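Local coordinates for D-2-hydroxyacid dehydrogensase protein (Ketogulonicigenium vulgare, PDB 4LSW) that probably catalyses the NAD-dependent interconversion of D-2-hydroxyacids and 2-oxoacids, at residues S72-G77 and K291-L296; N95-L100 and L310-V315; T101-D106 and S284-T289. All coordinates share one frame; numbering follows the deposited sequence.

Contact 1 of 3, residues S72-G77 and K291-L296; sequences SVYGVG and KAMGQL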
loop_
_atom_site.group_PDB
_atom_site.type_symbol
_atom_site.label_atom_id
_atom_site.label_comp_id
_atom_site.label_asym_id
_atom_site.label_seq_id
_atom_site.Cartn_x
_atom_site.Cartn_y
_atom_site.Cartn_z
ATOM N N SER A 72 -11.374 14.606 -4.052
ATOM C CA SER A 72 -10.876 13.478 -4.819
ATOM C C SER A 72 -9.461 13.147 -4.367
ATOM O O SER A 72 -8.574 14.009 -4.362
ATOM C CB SER A 72 -10.946 13.762 -6.324
ATOM O OG SER A 72 -12.283 13.676 -6.776
ATOM N N VAL A 73 -9.278 11.894 -3.959
ATOM C CA VAL A 73 -8.012 11.433 -3.409
ATOM C C VAL A 73 -7.228 10.612 -4.430
ATOM O O VAL A 73 -7.780 9.713 -5.079
ATOM C CB VAL A 73 -8.250 10.565 -2.152
ATOM C CG1 VAL A 73 -6.933 10.111 -1.569
ATOM C CG2 VAL A 73 -9.065 11.341 -1.106
ATOM N N TYR A 74 -5.946 10.941 -4.569
ATOM C CA TYR A 74 -4.997 10.144 -5.345
ATOM C C TYR A 74 -4.473 9.045 -4.421
ATOM O O TYR A 74 -3.764 9.330 -3.457
ATOM C CB TYR A 74 -3.860 11.053 -5.814
ATOM C CG TYR A 74 -2.804 10.428 -6.704
ATOM C CD1 TYR A 74 -1.763 9.675 -6.166
ATOM C CD2 TYR A 74 -2.811 10.646 -8.074
ATOM C CE1 TYR A 74 -0.780 9.128 -6.976
ATOM C CE2 TYR A 74 -1.833 10.108 -8.886
ATOM C CZ TYR A 74 -0.827 9.352 -8.337
ATOM O OH TYR A 74 0.145 8.831 -9.169
ATOM N N GLY A 75 -4.848 7.801 -4.706
ATOM C CA GLY A 75 -4.470 6.677 -3.860
ATOM C C GLY A 75 -5.671 5.926 -3.308
ATOM O O GLY A 75 -6.818 6.369 -3.458
ATOM N N VAL A 76 -5.415 4.782 -2.669
ATOM C CA VAL A 76 -6.480 3.949 -2.106
ATOM C C VAL A 76 -7.007 4.466 -0.766
ATOM O O VAL A 76 -8.220 4.609 -0.569
ATOM C CB VAL A 76 -6.011 2.494 -1.889
ATOM C CG1 VAL A 76 -7.134 1.660 -1.313
ATOM C CG2 VAL A 76 -5.525 1.886 -3.192
ATOM N N GLY A 77 -6.094 4.714 0.163
ATOM C CA GLY A 77 -6.473 5.133 1.499
ATOM C C GLY A 77 -6.917 6.578 1.507
ATOM O O GLY A 77 -6.486 7.374 0.674
ATOM N N LYS A 291 0.089 5.923 -13.813
ATOM C CA LYS A 291 -0.731 6.629 -14.796
ATOM C C LYS A 291 -2.205 6.317 -14.619
ATOM O O LYS A 291 -3.054 7.195 -14.721
ATOM C CB LYS A 291 -0.278 6.321 -16.224
ATOM C CG LYS A 291 0.955 7.091 -16.610
ATOM C CD LYS A 291 1.327 6.880 -18.055
ATOM C CE LYS A 291 2.616 7.630 -18.368
ATOM N NZ LYS A 291 2.999 7.521 -19.806
ATOM N N ALA A 292 -2.516 5.057 -14.340
ATOM C CA ALA A 292 -3.901 4.673 -14.150
ATOM C C ALA A 292 -4.521 5.341 -12.914
ATOM O O ALA A 292 -5.689 5.739 -12.952
ATOM C CB ALA A 292 -4.032 3.158 -14.075
ATOM N N MET A 293 -3.742 5.461 -11.838
ATOM C CA MET A 293 -4.205 6.133 -10.619
ATOM C C MET A 293 -4.503 7.608 -10.885
ATOM O O MET A 293 -5.563 8.110 -10.509
ATOM C CB MET A 293 -3.170 5.981 -9.500
ATOM C CG MET A 293 -3.027 4.541 -9.031
ATOM S SD MET A 293 -1.760 4.348 -7.789
ATOM C CE MET A 293 -2.144 5.790 -6.801
ATOM N N GLY A 294 -3.568 8.279 -11.554
ATOM C CA GLY A 294 -3.726 9.677 -11.916
ATOM C C GLY A 294 -4.909 9.892 -12.840
ATOM O O GLY A 294 -5.670 10.843 -12.675
ATOM N N GLN A 295 -5.061 9.003 -13.819
ATOM C CA GLN A 295 -6.179 9.066 -14.754
ATOM C C GLN A 295 -7.518 8.939 -14.034
ATOM O O GLN A 295 -8.489 9.619 -14.376
ATOM C CB GLN A 295 -6.052 7.963 -15.813
ATOM C CG GLN A 295 -7.074 8.066 -16.947
ATOM C CD GLN A 295 -6.838 9.274 -17.835
ATOM O OE1 GLN A 295 -5.776 9.414 -18.450
ATOM N NE2 GLN A 295 -7.827 10.160 -17.902
ATOM N N LEU A 296 -7.564 8.066 -13.032
ATOM C CA LEU A 296 -8.782 7.822 -12.269
ATOM C C LEU A 296 -9.151 9.032 -11.412
ATOM O O LEU A 296 -10.322 9.413 -11.329
ATOM C CB LEU A 296 -8.600 6.571 -11.407
ATOM C CG LEU A 296 -9.827 6.037 -10.670
ATOM C CD1 LEU A 296 -11.045 5.998 -11.586
ATOM C CD2 LEU A 296 -9.517 4.647 -10.108
#

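Contact 2 of 3, residues N95-L100 and L310-V315; sequences NTPDVL and LLTPVV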
loop_
_atom_site.group_PDB
_atom_site.type_symbol
_atom_site.label_atom_id
_atom_site.label_comp_id
_atom_site.label_asym_id
_atom_site.label_seq_id
_atom_site.Cartn_x
_atom_site.Cartn_y
_atom_site.Cartn_z
ATOM N N ASN A 95 -11.748 7.910 -4.336
ATOM C CA ASN A 95 -10.353 7.474 -4.261
ATOM C C ASN A 95 -9.932 6.828 -5.581
ATOM O O ASN A 95 -10.625 6.979 -6.598
ATOM C CB ASN A 95 -10.123 6.523 -3.075
ATOM C CG ASN A 95 -10.865 5.204 -3.220
ATOM O OD1 ASN A 95 -11.830 5.093 -3.971
ATOM N ND2 ASN A 95 -10.414 4.195 -2.480
ATOM N N THR A 96 -8.800 6.121 -5.581
ATOM C CA THR A 96 -8.356 5.415 -6.793
ATOM C C THR A 96 -8.027 3.942 -6.526
ATOM O O THR A 96 -6.853 3.572 -6.443
ATOM C CB THR A 96 -7.155 6.105 -7.456
ATOM O OG1 THR A 96 -6.012 6.036 -6.600
ATOM C CG2 THR A 96 -7.476 7.567 -7.753
ATOM N N PRO A 97 -9.065 3.106 -6.403
ATOM C CA PRO A 97 -8.909 1.685 -6.076
ATOM C C PRO A 97 -8.662 0.816 -7.300
ATOM O O PRO A 97 -8.851 1.275 -8.431
ATOM C CB PRO A 97 -10.272 1.330 -5.494
ATOM C CG PRO A 97 -11.224 2.181 -6.266
ATOM C CD PRO A 97 -10.485 3.474 -6.560
ATOM N N ASP A 98 -8.234 -0.422 -7.048
ATOM C CA ASP A 98 -8.162 -1.501 -8.045
ATOM C C ASP A 98 -6.998 -1.408 -9.029
ATOM O O ASP A 98 -6.397 -2.428 -9.392
ATOM C CB ASP A 98 -9.491 -1.658 -8.794
ATOM C CG ASP A 98 -10.620 -2.093 -7.884
ATOM O OD1 ASP A 98 -10.362 -2.912 -6.975
ATOM O OD2 ASP A 98 -11.762 -1.622 -8.077
ATOM N N VAL A 99 -6.670 -0.199 -9.457
ATOM C CA VAL A 99 -5.653 -0.051 -10.486
ATOM C C VAL A 99 -4.235 -0.430 -10.049
ATOM O O VAL A 99 -3.364 -0.602 -10.901
ATOM C CB VAL A 99 -5.658 1.370 -11.074
ATOM C CG1 VAL A 99 -6.929 1.595 -11.863
ATOM C CG2 VAL A 99 -5.534 2.382 -9.967
ATOM N N LEU A 100 -4.004 -0.580 -8.743
ATOM C CA LEU A 100 -2.670 -0.904 -8.230
ATOM C C LEU A 100 -2.493 -2.365 -7.790
ATOM O O LEU A 100 -1.392 -2.782 -7.413
ATOM C CB LEU A 100 -2.275 0.031 -7.071
ATOM C CG LEU A 100 -3.094 0.170 -5.779
ATOM C CD1 LEU A 100 -3.354 -1.135 -5.054
ATOM C CD2 LEU A 100 -2.375 1.125 -4.840
ATOM N N LEU A 310 -19.977 9.760 -10.353
ATOM C CA LEU A 310 -18.597 9.550 -9.930
ATOM C C LEU A 310 -18.180 8.111 -10.230
ATOM O O LEU A 310 -18.997 7.191 -10.122
ATOM C CB LEU A 310 -18.457 9.847 -8.436
ATOM C CG LEU A 310 -18.739 11.286 -8.011
ATOM C CD1 LEU A 310 -18.673 11.422 -6.503
ATOM C CD2 LEU A 310 -17.770 12.254 -8.689
ATOM N N LEU A 311 -16.919 7.912 -10.605
ATOM C CA LEU A 311 -16.440 6.576 -10.953
ATOM C C LEU A 311 -16.217 5.719 -9.716
ATOM O O LEU A 311 -16.694 4.582 -9.637
ATOM C CB LEU A 311 -15.134 6.654 -11.752
ATOM C CG LEU A 311 -15.194 7.023 -13.245
ATOM C CD1 LEU A 311 -15.418 8.513 -13.452
ATOM C CD2 LEU A 311 -13.934 6.572 -13.965
ATOM N N THR A 312 -15.483 6.271 -8.752
ATOM C CA THR A 312 -15.085 5.524 -7.567
ATOM C C THR A 312 -15.343 6.278 -6.257
ATOM O O THR A 312 -14.406 6.619 -5.531
ATOM C CB THR A 312 -13.604 5.111 -7.651
ATOM O OG1 THR A 312 -12.808 6.244 -8.016
ATOM C CG2 THR A 312 -13.406 4.027 -8.706
ATOM N N PRO A 313 -16.625 6.524 -5.937
ATOM C CA PRO A 313 -16.927 7.216 -4.681
ATOM C C PRO A 313 -16.693 6.348 -3.454
ATOM O O PRO A 313 -16.845 5.121 -3.516
ATOM C CB PRO A 313 -18.420 7.508 -4.795
ATOM C CG PRO A 313 -18.943 6.408 -5.666
ATOM C CD PRO A 313 -17.848 6.129 -6.662
ATOM N N VAL A 314 -16.328 6.983 -2.344
ATOM C CA VAL A 314 -16.216 6.279 -1.070
ATOM C C VAL A 314 -17.106 6.907 -0.007
ATOM O O VAL A 314 -17.345 6.312 1.042
ATOM C CB VAL A 314 -14.757 6.216 -0.549
ATOM C CG1 VAL A 314 -13.903 5.346 -1.456
ATOM C CG2 VAL A 314 -14.168 7.609 -0.414
ATOM N N VAL A 315 -17.579 8.121 -0.275
ATOM C CA VAL A 315 -18.526 8.781 0.618
ATOM C C VAL A 315 -19.653 9.360 -0.212
ATOM O O VAL A 315 -19.406 10.084 -1.181
ATOM C CB VAL A 315 -17.873 9.914 1.436
ATOM C CG1 VAL A 315 -18.915 10.625 2.294
ATOM C CG2 VAL A 315 -16.742 9.370 2.297
#

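Contact 3 of 3, residues T101-D106 and S284-T289; sequences TGDVAD and SGTIET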
loop_
_atom_site.group_PDB
_atom_site.type_symbol
_atom_site.label_atom_id
_atom_site.label_comp_id
_atom_site.label_asym_id
_atom_site.label_seq_id
_atom_site.Cartn_x
_atom_site.Cartn_y
_atom_site.Cartn_z
ATOM N N THR A 101 -3.599 -3.102 -7.798
ATOM C CA THR A 101 -3.663 -4.416 -7.154
ATOM C C THR A 101 -2.642 -5.407 -7.717
ATOM O O THR A 101 -1.885 -6.028 -6.971
ATOM C CB THR A 101 -5.083 -4.999 -7.241
ATOM O OG1 THR A 101 -5.989 -4.113 -6.564
ATOM C CG2 THR A 101 -5.152 -6.374 -6.599
ATOM N N GLY A 102 -2.596 -5.516 -9.040
ATOM C CA GLY A 102 -1.742 -6.501 -9.683
ATOM C C GLY A 102 -0.270 -6.214 -9.481
ATOM O O GLY A 102 0.508 -7.128 -9.238
ATOM N N ASP A 103 0.118 -4.947 -9.562
ATOM C CA ASP A 103 1.520 -4.599 -9.394
ATOM C C ASP A 103 1.985 -4.794 -7.949
ATOM O O ASP A 103 3.105 -5.225 -7.713
ATOM C CB ASP A 103 1.801 -3.185 -9.917
ATOM C CG ASP A 103 2.031 -3.166 -11.420
ATOM O OD1 ASP A 103 2.648 -4.126 -11.919
ATOM O OD2 ASP A 103 1.612 -2.203 -12.090
ATOM N N VAL A 104 1.099 -4.535 -6.990
ATOM C CA VAL A 104 1.453 -4.767 -5.597
ATOM C C VAL A 104 1.675 -6.261 -5.366
ATOM O O VAL A 104 2.671 -6.668 -4.772
ATOM C CB VAL A 104 0.373 -4.222 -4.636
ATOM C CG1 VAL A 104 0.656 -4.658 -3.209
ATOM C CG2 VAL A 104 0.318 -2.694 -4.715
ATOM N N ALA A 105 0.771 -7.075 -5.899
ATOM C CA ALA A 105 0.895 -8.521 -5.754
ATOM C C ALA A 105 2.167 -9.027 -6.440
ATOM O O ALA A 105 2.880 -9.874 -5.885
ATOM C CB ALA A 105 -0.334 -9.220 -6.300
ATOM N N ASP A 106 2.456 -8.505 -7.631
ATOM C CA ASP A 106 3.695 -8.849 -8.320
ATOM C C ASP A 106 4.920 -8.597 -7.445
ATOM O O ASP A 106 5.791 -9.455 -7.350
ATOM C CB ASP A 106 3.869 -8.036 -9.619
ATOM C CG ASP A 106 3.084 -8.581 -10.802
ATOM O OD1 ASP A 106 2.219 -9.465 -10.647
ATOM O OD2 ASP A 106 3.337 -8.067 -11.914
ATOM N N SER A 284 3.403 -0.401 -5.633
ATOM C CA SER A 284 2.546 0.140 -6.686
ATOM C C SER A 284 3.341 0.993 -7.680
ATOM O O SER A 284 2.759 1.638 -8.552
ATOM C CB SER A 284 1.407 0.965 -6.093
ATOM O OG SER A 284 1.898 2.161 -5.524
ATOM N N GLY A 285 4.666 0.961 -7.550
ATOM C CA GLY A 285 5.541 1.836 -8.321
ATOM C C GLY A 285 5.844 1.438 -9.763
ATOM O O GLY A 285 7.000 1.205 -10.110
ATOM N N THR A 286 4.825 1.366 -10.607
ATOM C CA THR A 286 5.085 1.178 -12.030
ATOM C C THR A 286 4.520 2.353 -12.810
ATOM O O THR A 286 3.601 3.041 -12.348
ATOM C CB THR A 286 4.486 -0.129 -12.605
ATOM O OG1 THR A 286 3.062 -0.060 -12.550
ATOM C CG2 THR A 286 4.986 -1.346 -11.838
ATOM N N ILE A 287 5.066 2.584 -13.997
ATOM C CA ILE A 287 4.510 3.618 -14.851
ATOM C C ILE A 287 3.022 3.386 -15.132
ATOM O O ILE A 287 2.215 4.313 -15.016
ATOM C CB ILE A 287 5.301 3.765 -16.170
ATOM C CG1 ILE A 287 6.750 4.163 -15.874
ATOM C CG2 ILE A 287 4.643 4.787 -17.081
ATOM C CD1 ILE A 287 7.660 4.147 -17.084
ATOM N N GLU A 288 2.644 2.157 -15.488
ATOM C CA GLU A 288 1.259 1.896 -15.851
ATOM C C GLU A 288 0.295 2.097 -14.687
ATOM O O GLU A 288 -0.773 2.685 -14.855
ATOM C CB GLU A 288 1.082 0.498 -16.448
ATOM C CG GLU A 288 -0.273 0.307 -17.113
ATOM C CD GLU A 288 -0.297 -0.832 -18.122
ATOM O OE1 GLU A 288 0.714 -1.560 -18.246
ATOM O OE2 GLU A 288 -1.336 -0.995 -18.796
ATOM N N THR A 289 0.670 1.615 -13.506
ATOM C CA THR A 289 -0.199 1.771 -12.352
ATOM C C THR A 289 -0.348 3.240 -11.957
ATOM O O THR A 289 -1.461 3.714 -11.733
ATOM C CB THR A 289 0.283 0.922 -11.166
ATOM O OG1 THR A 289 -0.088 -0.442 -11.407
ATOM C CG2 THR A 289 -0.353 1.398 -9.866
HETATM O O HOH W 1 -1.575 -2.929 -10.840
#

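Contact 1 of 3, residues S72-G77 and K291-L296
Gly75 N, hydrogen-bonded to Thr96 OG1, is the polar fixture at the end of strand 70-74, and the CA of the same glycine rests 3.9 Å from Met293 CE. The contact itself is apolar. With CG anti to the backbone N (chi1 -177°), Tyr74 carries its ring from the strand to helix 287-306, where its two flanks meet different parts of the helix. On one flank, Tyr74 CE1 approaches Met293 CE at 3.6 Å; on the other, Tyr74 CE2 is equally close to the backbone CA of Gly294. Both approaches are oblique to the ring. The methionine chain crosses the tyrosine side chain at about a right angle, and its bend at chi3 (43°) brings the methyl against both the ring and Gly75. A CB on Gly294 would sit about 3.7 Å from Tyr74 CE2, so the bare backbone lets ring and helix come close, while at Gly75 a side chain would press on the preceding carbonyl oxygen. A serine in place of Tyr74 would probably open a gap beside Gly294 and leave the Met293 methyl free to turn. Tyr12 meets the ring from outside the two segments. Packing of a late helix against a strand of the largely parallel N-terminal sheet is characteristic of the D-2-hydroxyacid dehydrogenase fold, in which the C-terminal part of the chain returns to complete the flavodoxin-like substrate-binding domain.

Contact 2 of 3, residues N95-L100 and L310-V315
Asn95 and Thr312 form the tight part of this contact, joined by two hydrogen bonds, one backbone to backbone and one from the threonine hydroxyl. Asn95 N donates to Thr312 O at 3.2 Å, with an N-H...O angle of 157°. In return, the hydroxyl Thr312 OG1 gives its proton to Asn95 O at 2.7 Å, approaching 31° out of the carbonyl plane. The threonine can do this because OG1 stands between its own backbone N and carbonyl carbon (chi1 49°), which turns CG2 toward Pro97; there the methyl lies 3.7 Å from Pro97 CD, against the CG-CD side of the pyrrolidine ring. Thr312 OG1 is also bonded to Asn300 ND2 of helix 287-306, so this one hydroxyl links 310-315 both to the 95-100 loop and to the helix. The Asn95 amide is held otherwise: ND2 is bonded to Val76 O, while OD1 lies only 3.3 Å from the Val314 CG1 methyl, the two side chains crossing nearly perpendicularly. Asn95 OD1 and Thr312 O, both acceptors, merely lie near each other. Past Pro97 the 95-100 loop leaves the other segment and the contact turns loose: Asp98 is exposed, and its carboxylate forms a salt bridge with Arg155. In the fold, the pairing continues past the end of strand 92-94 the antiparallel edge that strand 313-315 adds to the otherwise parallel N-terminal sheet, with helix 287-306 leading into it and helix 101-116 starting where the 95-100 loop ends.

Contact 3 of 3, residues T101-D106 and S284-T289
Asp103 OD2 is gripped by two threonine hydroxyls at the start of helix 287-306. Thr289 OG1 donates to it at 2.5 Å, onto the anti lone pair of OD2, the one away from OD1. Thr286 OG1 donates at 2.6 Å from above the carboxylate, 57° out of its plane. The two donors therefore reach one oxygen from distinct directions, which limits rotation of the carboxylate, and the Thr286 CG2 methyl adds a touch at 3.6 Å to Asp103 OD1. The aspartate reaches them with CG anti to its carbonyl carbon (chi1 -83°). Beside this polar cluster, Val104 CG2 packs on Ser284, 4.1 Å from its CB.

In the second shell, Thr286 is the N-cap residue: its OG1 accepts from Thr289 N at 3.1 Å, so the hydroxyl that serves Asp103 is itself placed by the first helical turn. A water bridges the segments further, accepting from Asp103 N and donating to Thr289 OG1 at 3.0 Å. Just before the N-cap, Gly285 is the centre of an inverse gamma turn, in which Thr286 N bonds to Ser284 O, and Ser284 OG is bonded to Arg290 in the helix beyond. With two hydroxyl donors and a helix N-terminus close by, the carboxylate is likely to be stabilised in its charged form. The contact joins the first turns of two helices: helix 101-116, whose other side packs on helix 155-165 of the probable NAD-binding domain, and helix 287-306, which runs from here to the N-terminal sheet.

Contacts 1 and 2 lie side by side, their centres about 7 Å apart, joined by two hydrogen bonds between the 95-100 loop and 72-77 and by packing of Met293 O on Thr96 CG2 at 3.4 Å. The centre of contact 3 is about 13 Å from that of contact 1 and about 16 Å from that of contact 2. Helix 287-306 serves both contacts 1 and 3, while 95-100 runs directly into 101-106, and Leu100 CB touches Ser284 CB at 3.9 Å. The chain thus passes twice between its two domains, at 95-106 and 284-296, consistent with the paired hinge beside the interdomain active-site cleft of D-2-hydroxyacid dehydrogenases.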